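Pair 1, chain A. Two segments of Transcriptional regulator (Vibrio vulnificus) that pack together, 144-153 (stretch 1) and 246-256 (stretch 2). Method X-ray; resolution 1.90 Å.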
# COMPACT_ATOMS: atom_id res chain seq x y z
N TYR A 144 -3.38 -4.83 1.91
CA TYR A 144 -2.30 -5.61 1.26
C TYR A 144 -2.12 -6.96 1.94
O TYR A 144 -1.89 -7.95 1.28
CB TYR A 144 -0.97 -4.83 1.24
CG TYR A 144 0.09 -5.51 0.37
CD1 TYR A 144 -0.15 -5.80 -1.04
CD2 TYR A 144 1.36 -5.78 0.90
CE1 TYR A 144 0.85 -6.38 -1.82
CE2 TYR A 144 2.35 -6.34 0.11
CZ TYR A 144 2.07 -6.63 -1.24
OH TYR A 144 3.08 -7.23 -1.95
N LEU A 145 -2.21 -6.98 3.26
CA LEU A 145 -2.13 -8.27 3.98
C LEU A 145 -3.26 -9.26 3.58
O LEU A 145 -2.96 -10.46 3.29
CB LEU A 145 -2.21 -7.97 5.50
CG LEU A 145 -2.15 -9.21 6.45
CD1 LEU A 145 -0.88 -10.08 6.15
CD2 LEU A 145 -2.09 -8.60 7.87
N ALA A 146 -4.51 -8.83 3.59
CA ALA A 146 -5.55 -9.70 3.27
C ALA A 146 -5.36 -10.18 1.81
O ALA A 146 -5.65 -11.31 1.49
CB ALA A 146 -6.89 -8.97 3.38
N TYR A 147 -5.02 -9.28 0.90
CA TYR A 147 -4.67 -9.69 -0.45
C TYR A 147 -3.60 -10.74 -0.50
O TYR A 147 -3.80 -11.76 -1.17
CB TYR A 147 -4.27 -8.45 -1.36
CG TYR A 147 -3.61 -8.89 -2.65
CD1 TYR A 147 -4.36 -9.20 -3.78
CD2 TYR A 147 -2.19 -9.06 -2.70
CE1 TYR A 147 -3.76 -9.62 -5.00
CE2 TYR A 147 -1.59 -9.49 -3.90
CZ TYR A 147 -2.38 -9.75 -5.03
OH TYR A 147 -1.82 -10.20 -6.15
N ARG A 148 -2.46 -10.54 0.18
CA ARG A 148 -1.39 -11.48 0.08
C ARG A 148 -1.82 -12.88 0.72
O ARG A 148 -1.42 -13.97 0.23
CB ARG A 148 -0.11 -10.96 0.81
CG ARG A 148 0.58 -9.79 0.08
CD ARG A 148 1.08 -10.26 -1.31
NE ARG A 148 2.14 -11.25 -1.13
CZ ARG A 148 3.40 -11.04 -0.74
NH1 ARG A 148 3.88 -9.81 -0.52
NH2 ARG A 148 4.18 -12.10 -0.56
N LEU A 149 -2.61 -12.80 1.78
CA LEU A 149 -3.27 -14.04 2.38
C LEU A 149 -4.16 -14.79 1.42
O LEU A 149 -4.08 -16.02 1.37
CB LEU A 149 -4.03 -13.78 3.69
CG LEU A 149 -2.98 -13.28 4.76
CD1 LEU A 149 -3.57 -12.71 6.05
CD2 LEU A 149 -1.89 -14.30 5.11
N ILE A 150 -5.02 -14.07 0.71
CA ILE A 150 -5.92 -14.68 -0.24
C ILE A 150 -5.13 -15.31 -1.40
O ILE A 150 -5.58 -16.39 -1.85
CB ILE A 150 -6.96 -13.61 -0.74
CG1 ILE A 150 -7.97 -13.39 0.37
CG2 ILE A 150 -7.68 -14.04 -2.08
CD1 ILE A 150 -8.79 -12.12 0.12
N ARG A 151 -3.97 -14.73 -1.77
CA ARG A 151 -3.10 -15.34 -2.81
C ARG A 151 -2.62 -16.74 -2.39
O ARG A 151 -2.57 -17.67 -3.24
CB ARG A 151 -1.87 -14.46 -3.11
CG ARG A 151 -2.18 -13.16 -3.96
CD ARG A 151 -3.04 -13.35 -5.20
NE ARG A 151 -2.43 -14.31 -6.16
CZ ARG A 151 -1.34 -14.09 -6.91
NH1 ARG A 151 -0.78 -12.89 -6.99
NH2 ARG A 151 -0.86 -15.09 -7.65
N ILE A 152 -2.30 -16.90 -1.11
CA ILE A 152 -1.97 -18.25 -0.56
C ILE A 152 -3.12 -19.11 -0.09
O ILE A 152 -2.91 -20.20 0.47
CB ILE A 152 -0.85 -18.17 0.47
CG1 ILE A 152 -1.26 -17.45 1.79
CG2 ILE A 152 0.32 -17.52 -0.25
CD1 ILE A 152 -0.19 -17.63 2.87
N GLY A 153 -4.34 -18.68 -0.38
CA GLY A 153 -5.52 -19.53 -0.18
C GLY A 153 -6.04 -19.46 1.27
O GLY A 153 -6.85 -20.29 1.65
N LEU A 246 7.02 -5.63 6.34
CA LEU A 246 6.56 -6.65 7.33
C LEU A 246 5.55 -7.62 6.75
O LEU A 246 5.67 -8.85 7.00
CB LEU A 246 5.89 -6.04 8.59
CG LEU A 246 6.60 -4.97 9.41
CD1 LEU A 246 5.66 -4.52 10.55
CD2 LEU A 246 7.98 -5.38 9.90
N VAL A 247 4.52 -7.10 6.05
CA VAL A 247 3.53 -7.98 5.37
C VAL A 247 4.24 -8.89 4.37
O VAL A 247 4.01 -10.16 4.30
CB VAL A 247 2.40 -7.21 4.64
CG1 VAL A 247 1.58 -8.15 3.79
CG2 VAL A 247 1.41 -6.51 5.61
N ASP A 248 5.14 -8.30 3.57
CA ASP A 248 5.81 -9.12 2.55
C ASP A 248 6.65 -10.23 3.13
O ASP A 248 6.55 -11.38 2.66
CB ASP A 248 6.66 -8.22 1.64
CG ASP A 248 7.18 -8.94 0.43
OD1 ASP A 248 6.43 -9.65 -0.33
OD2 ASP A 248 8.31 -8.69 0.20
N VAL A 249 7.50 -9.88 4.12
CA VAL A 249 8.33 -10.84 4.83
C VAL A 249 7.49 -11.90 5.55
O VAL A 249 7.80 -13.10 5.48
CB VAL A 249 9.29 -10.11 5.80
CG1 VAL A 249 10.09 -11.13 6.55
CG2 VAL A 249 10.22 -9.14 5.05
N LEU A 250 6.35 -11.51 6.09
CA LEU A 250 5.50 -12.51 6.69
C LEU A 250 5.13 -13.55 5.66
O LEU A 250 5.26 -14.72 5.92
CB LEU A 250 4.25 -11.85 7.37
CG LEU A 250 3.21 -12.79 7.94
CD1 LEU A 250 3.77 -13.83 8.97
CD2 LEU A 250 2.00 -12.02 8.54
N VAL A 251 4.56 -13.14 4.52
CA VAL A 251 3.99 -14.08 3.56
C VAL A 251 5.10 -14.79 2.83
O VAL A 251 5.02 -15.98 2.59
CB VAL A 251 2.97 -13.40 2.59
CG1 VAL A 251 2.36 -14.40 1.59
CG2 VAL A 251 1.90 -12.77 3.50
N ASN A 252 6.19 -14.09 2.56
CA ASN A 252 7.33 -14.82 1.99
C ASN A 252 7.94 -15.92 2.90
O ASN A 252 8.41 -16.94 2.38
CB ASN A 252 8.41 -13.85 1.52
CG ASN A 252 7.92 -12.96 0.36
OD1 ASN A 252 6.87 -13.23 -0.23
ND2 ASN A 252 8.62 -11.89 0.09
N SER A 253 8.01 -15.68 4.21
CA SER A 253 8.39 -16.74 5.16
C SER A 253 7.46 -17.89 5.11
O SER A 253 7.93 -19.05 5.06
CB SER A 253 8.50 -16.28 6.59
OG SER A 253 9.27 -15.14 6.56
N LEU A 254 6.16 -17.60 5.09
CA LEU A 254 5.17 -18.67 4.96
C LEU A 254 5.46 -19.53 3.70
O LEU A 254 5.45 -20.78 3.77
CB LEU A 254 3.74 -18.12 4.88
CG LEU A 254 3.01 -17.84 6.18
CD1 LEU A 254 1.97 -16.73 5.95
CD2 LEU A 254 2.48 -19.14 6.82
N LEU A 255 5.69 -18.86 2.57
CA LEU A 255 5.94 -19.54 1.32
C LEU A 255 7.24 -20.36 1.43
O LEU A 255 7.35 -21.45 0.90
CB LEU A 255 6.02 -18.52 0.18
CG LEU A 255 4.59 -18.16 -0.32
CD1 LEU A 255 4.60 -16.84 -1.05
CD2 LEU A 255 4.05 -19.28 -1.26
N GLU A 256 8.18 -19.85 2.21
CA GLU A 256 9.43 -20.60 2.35
C GLU A 256 9.22 -21.79 3.29
O GLU A 256 9.77 -22.84 3.05
CB GLU A 256 10.49 -19.71 2.88
CG GLU A 256 11.78 -20.44 3.12
CD GLU A 256 12.90 -19.62 2.59
OE1 GLU A 256 12.94 -19.44 1.35
OE2 GLU A 256 13.72 -19.15 3.40

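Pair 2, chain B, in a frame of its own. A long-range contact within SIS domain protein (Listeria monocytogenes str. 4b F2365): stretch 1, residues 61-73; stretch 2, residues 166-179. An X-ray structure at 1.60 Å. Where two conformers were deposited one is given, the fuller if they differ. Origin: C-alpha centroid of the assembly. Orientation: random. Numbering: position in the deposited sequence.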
# COMPACT_ATOMS: atom_id res chain seq x y z
N LYS B 61 10.26 -0.59 0.14
CA LYS B 61 9.33 -1.68 0.40
C LYS B 61 10.06 -3.04 0.40
O LYS B 61 9.67 -3.95 1.14
CB LYS B 61 8.16 -1.66 -0.56
CG LYS B 61 7.25 -0.46 -0.29
CD LYS B 61 6.22 -0.28 -1.39
CE LYS B 61 5.39 1.00 -1.14
NZ LYS B 61 4.39 1.34 -2.20
N LYS B 62 11.13 -3.16 -0.41
CA LYS B 62 11.88 -4.42 -0.47
C LYS B 62 12.64 -4.58 0.87
O LYS B 62 12.58 -5.65 1.50
CB LYS B 62 12.78 -4.48 -1.71
CG LYS B 62 13.02 -5.90 -2.24
CD LYS B 62 13.75 -6.77 -1.26
CE LYS B 62 13.97 -8.14 -1.76
NZ LYS B 62 14.89 -8.90 -0.88
N LEU B 63 13.31 -3.52 1.32
CA LEU B 63 13.96 -3.51 2.63
C LEU B 63 12.97 -3.91 3.76
O LEU B 63 13.25 -4.80 4.58
CB LEU B 63 14.56 -2.16 2.98
CG LEU B 63 15.94 -1.74 2.43
CD1 LEU B 63 16.01 -1.66 0.92
CD2 LEU B 63 16.33 -0.42 3.08
N VAL B 64 11.80 -3.27 3.75
CA VAL B 64 10.75 -3.51 4.74
C VAL B 64 10.28 -4.96 4.74
O VAL B 64 10.26 -5.58 5.79
CB VAL B 64 9.56 -2.54 4.55
CG1 VAL B 64 8.30 -2.99 5.36
CG2 VAL B 64 9.97 -1.06 4.89
N HIS B 65 10.01 -5.54 3.57
CA HIS B 65 9.64 -6.95 3.55
C HIS B 65 10.73 -7.88 4.14
O HIS B 65 10.47 -8.70 5.04
CB HIS B 65 9.28 -7.44 2.14
CG HIS B 65 8.99 -8.92 2.08
ND1 HIS B 65 7.79 -9.46 2.51
CD2 HIS B 65 9.78 -9.97 1.75
CE1 HIS B 65 7.84 -10.76 2.41
NE2 HIS B 65 9.04 -11.11 1.95
N SER B 66 11.93 -7.74 3.59
CA SER B 66 13.05 -8.60 3.98
C SER B 66 13.51 -8.44 5.43
O SER B 66 13.88 -9.44 6.05
CB SER B 66 14.20 -8.51 2.96
OG SER B 66 13.73 -8.99 1.70
N PHE B 67 13.42 -7.23 5.98
CA PHE B 67 13.75 -7.00 7.40
C PHE B 67 12.74 -7.77 8.25
O PHE B 67 13.11 -8.53 9.16
CB PHE B 67 13.77 -5.50 7.78
CG PHE B 67 15.02 -4.79 7.41
CD1 PHE B 67 16.28 -5.28 7.84
CD2 PHE B 67 14.98 -3.55 6.76
CE1 PHE B 67 17.46 -4.57 7.54
CE2 PHE B 67 16.17 -2.85 6.48
CZ PHE B 67 17.38 -3.35 6.86
N ASN B 68 11.45 -7.64 7.93
CA ASN B 68 10.41 -8.41 8.63
C ASN B 68 10.64 -9.91 8.56
O ASN B 68 10.50 -10.60 9.57
CB ASN B 68 9.00 -8.04 8.19
CG ASN B 68 8.59 -6.69 8.71
OD1 ASN B 68 8.71 -6.41 9.90
ND2 ASN B 68 8.06 -5.84 7.84
N CYS B 69 11.06 -10.41 7.40
CA CYS B 69 11.35 -11.82 7.24
C CYS B 69 12.40 -12.38 8.20
O CYS B 69 12.33 -13.56 8.54
CB CYS B 69 11.76 -12.13 5.80
SG CYS B 69 10.47 -11.97 4.62
N ILE B 70 13.34 -11.51 8.64
CA ILE B 70 14.40 -11.91 9.56
C ILE B 70 14.17 -11.38 10.99
O ILE B 70 15.12 -11.17 11.76
CB ILE B 70 15.80 -11.56 9.05
CG1 ILE B 70 16.07 -10.06 8.97
CG2 ILE B 70 16.03 -12.23 7.70
CD1 ILE B 70 17.55 -9.70 9.25
N GLU B 71 12.89 -11.19 11.35
CA GLU B 71 12.52 -10.72 12.69
C GLU B 71 13.13 -9.38 13.10
O GLU B 71 13.58 -9.22 14.24
CB GLU B 71 12.76 -11.84 13.73
CG GLU B 71 11.69 -12.90 13.72
CD GLU B 71 10.38 -12.44 14.37
OE1 GLU B 71 10.42 -11.58 15.30
OE2 GLU B 71 9.32 -12.97 13.98
N ARG B 72 13.24 -8.47 12.12
CA ARG B 72 13.65 -7.09 12.34
C ARG B 72 12.43 -6.26 11.92
O ARG B 72 12.28 -5.91 10.73
CB ARG B 72 14.91 -6.69 11.56
CG ARG B 72 16.15 -7.51 11.95
CD ARG B 72 16.17 -7.71 13.44
NE ARG B 72 16.69 -6.61 14.22
CZ ARG B 72 16.47 -6.49 15.53
NH1 ARG B 72 15.73 -7.38 16.18
NH2 ARG B 72 16.98 -5.47 16.18
N PRO B 73 11.50 -5.98 12.89
CA PRO B 73 10.29 -5.21 12.53
C PRO B 73 10.61 -3.98 11.71
O PRO B 73 11.55 -3.23 12.05
CB PRO B 73 9.71 -4.79 13.87
CG PRO B 73 10.41 -5.51 14.90
CD PRO B 73 11.48 -6.34 14.32
N SER B 166 22.38 -3.98 -1.95
CA SER B 166 23.13 -3.50 -0.78
C SER B 166 22.47 -3.97 0.53
O SER B 166 23.11 -4.59 1.36
CB SER B 166 23.27 -1.99 -0.78
OG SER B 166 24.04 -1.51 -1.87
N PHE B 167 21.17 -3.76 0.66
CA PHE B 167 20.46 -4.19 1.87
C PHE B 167 20.20 -5.71 1.92
O PHE B 167 20.15 -6.28 3.01
CB PHE B 167 19.23 -3.30 2.16
CG PHE B 167 19.61 -1.96 2.70
CD1 PHE B 167 19.92 -0.93 1.85
CD2 PHE B 167 19.76 -1.76 4.08
CE1 PHE B 167 20.32 0.34 2.35
CE2 PHE B 167 20.17 -0.52 4.59
CZ PHE B 167 20.44 0.54 3.73
N ASP B 168 20.09 -6.38 0.76
CA ASP B 168 19.98 -7.85 0.75
C ASP B 168 21.20 -8.43 1.48
O ASP B 168 21.05 -9.31 2.29
CB ASP B 168 19.90 -8.42 -0.70
CG ASP B 168 18.53 -8.23 -1.34
OD1 ASP B 168 17.54 -8.02 -0.63
OD2 ASP B 168 18.44 -8.32 -2.59
N ALA B 169 22.38 -7.86 1.20
CA ALA B 169 23.64 -8.31 1.83
C ALA B 169 23.61 -8.02 3.32
O ALA B 169 23.95 -8.88 4.13
CB ALA B 169 24.85 -7.66 1.16
N VAL B 170 23.18 -6.81 3.69
CA VAL B 170 23.03 -6.46 5.10
C VAL B 170 22.12 -7.48 5.80
O VAL B 170 22.49 -8.05 6.86
CB VAL B 170 22.51 -5.00 5.26
CG1 VAL B 170 22.04 -4.69 6.71
CG2 VAL B 170 23.55 -4.03 4.78
N ILE B 171 20.97 -7.77 5.17
CA ILE B 171 19.98 -8.67 5.73
C ILE B 171 20.45 -10.12 5.87
O ILE B 171 20.26 -10.74 6.92
CB ILE B 171 18.63 -8.50 4.96
CG1 ILE B 171 18.04 -7.14 5.32
CG2 ILE B 171 17.66 -9.62 5.25
CD1 ILE B 171 16.89 -6.74 4.43
N VAL B 172 21.06 -10.64 4.81
CA VAL B 172 21.62 -11.99 4.82
C VAL B 172 22.70 -12.07 5.91
O VAL B 172 22.71 -13.04 6.68
CB VAL B 172 22.19 -12.39 3.45
CG1 VAL B 172 22.97 -13.70 3.54
CG2 VAL B 172 21.07 -12.54 2.41
N CYS B 173 23.56 -11.05 5.98
CA CYS B 173 24.60 -10.97 7.02
C CYS B 173 23.98 -11.00 8.42
O CYS B 173 24.48 -11.74 9.30
CB CYS B 173 25.49 -9.77 6.85
SG CYS B 173 26.89 -9.88 7.94
N LEU B 174 22.89 -10.26 8.62
CA LEU B 174 22.14 -10.27 9.90
C LEU B 174 21.64 -11.66 10.36
O LEU B 174 21.64 -11.94 11.56
CB LEU B 174 20.97 -9.24 9.89
CG LEU B 174 21.44 -7.78 10.00
CD1 LEU B 174 20.31 -6.81 9.57
CD2 LEU B 174 21.93 -7.46 11.43
N MSE B 175 21.27 -12.54 9.43
CA MSE B 175 20.76 -13.88 9.79
C MSE B 175 21.82 -14.66 10.55
O MSE B 175 21.54 -15.28 11.59
CB MSE B 175 20.31 -14.63 8.55
CG MSE B 175 19.08 -14.02 7.89
SE MSE B 175 18.67 -14.76 6.14
CE MSE B 175 18.15 -16.52 6.66
N THR B 176 23.05 -14.57 10.06
CA THR B 176 24.21 -15.20 10.72
C THR B 176 24.61 -14.41 11.98
O THR B 176 24.84 -15.03 13.04
CB THR B 176 25.40 -15.38 9.74
OG1 THR B 176 25.00 -16.28 8.69
CG2 THR B 176 26.61 -15.98 10.47
N TYR B 177 24.70 -13.08 11.87
CA TYR B 177 25.09 -12.18 12.98
C TYR B 177 24.22 -12.37 14.21
O TYR B 177 24.72 -12.38 15.32
CB TYR B 177 25.02 -10.70 12.54
CG TYR B 177 25.62 -9.70 13.51
CD1 TYR B 177 24.90 -9.25 14.62
CD2 TYR B 177 26.90 -9.17 13.31
CE1 TYR B 177 25.45 -8.32 15.52
CE2 TYR B 177 27.46 -8.25 14.20
CZ TYR B 177 26.73 -7.83 15.30
OH TYR B 177 27.31 -6.93 16.16
N MSE B 178 22.91 -12.50 13.98
CA MSE B 178 21.92 -12.63 15.07
C MSE B 178 21.51 -14.07 15.41
O MSE B 178 20.63 -14.26 16.27
CB MSE B 178 20.67 -11.84 14.70
CG MSE B 178 20.95 -10.38 14.36
SE MSE B 178 19.28 -9.47 14.09
CE MSE B 178 18.69 -9.26 15.95
N ASN B 179 22.12 -15.07 14.75
CA ASN B 179 21.80 -16.49 14.96
C ASN B 179 20.31 -16.76 14.72
O ASN B 179 19.63 -17.41 15.52
CB ASN B 179 22.26 -16.95 16.37
CG ASN B 179 23.74 -16.72 16.61
OD1 ASN B 179 24.13 -16.06 17.58
ND2 ASN B 179 24.57 -17.26 15.74
O HOH W 1 16.17 -9.10 -3.75

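Pair 1 and pair 2 share one arrangement: two helices running side by side in nearly the same direction, their axes inclined by 15° in pair 1 and 8° in pair 2 and approaching to 9.9 and 10.1 Å. The central backbones superpose with an RMSD of 0.5 Å. In both, the first helix gives way near its C-terminal end to an isoleucine outside the helix, Ile152(A) or Ile70(B), whose CA-to-CB bond points toward the second helix.

One clear divergence lies at the position shared by Arg148(A) and Ser66(B). In pair 1 the CA-to-CB bond of Arg148(A) points toward the partner helix and its side chain sits as a knob among Val247(A), Asp248(A), Val251(A) and Asn252(A). Its three m rotamers fold the chain so that NH1 of Arg148(A) forms a salt bridge with OD1 of Asp248(A) at 2.6 Å, while NH2 of Arg148(A) donates to OD1 of Asn252(A) at 2.9 Å. Both acceptors lie at the edge of the guanidinium, which leaves a face free to pack on CB of Val251(A), 3.6 Å from NH2 of Arg148(A). Tyr144(A) joins this network within its own helix, its OH accepting from NH1 of Arg148(A) at 3.1 Å.

Pair 2 keeps the acid, Asp168(B), but draws the positive charge from one turn earlier. Lys62(B), which matches Tyr144(A), is kinked at chi2 (m) and otherwise t, and brings its NZ to OD1 of Asp168(B) at 2.8 Å in a salt bridge; the same NZ donates to OG of Ser66(B), also at 2.8 Å. A water adds a second link, its O donating to OD2 of Asp168(B) at 2.7 Å and accepting a weak bond from NZ of Lys62(B) at 3.1 Å. Against the small Ser66(B), CD1 of Ile171(B), the counterpart of Val251(A), lies 3.5 Å from CB of Ser66(B).

The apolar packing differs in that pair 2 places two phenylalanines, Phe167(B) and Phe67(B), where pair 1 has Val247(A) and Leu149(A). In pair 1, CB of Leu145(A) lies 3.9 Å from CG2 of Val247(A), and CD2 of Leu149(A) only grazes CG2 of Val251(A) at 4.4 Å. In pair 2 the positions of Leu145(A) and Val251(A) stay aliphatic as Leu63(B) and Ile171(B): CD2 of Leu63(B) sits over the face of Phe167(B), 3.7 Å from the ring centroid, and CD1 of Ile171(B) covers a face of Phe67(B), 3.9 Å from its centroid.

At the isoleucine the solutions converge. CD1 of Ile152(A) meets CD1 of Leu254(A) at 3.9 Å, and CD1 of Ile70(B) meets CB of the equivalent Leu174(B) at 3.5 Å. Leu255(A) and the selenomethionine Met175(B) also match, each contacting its isoleucine.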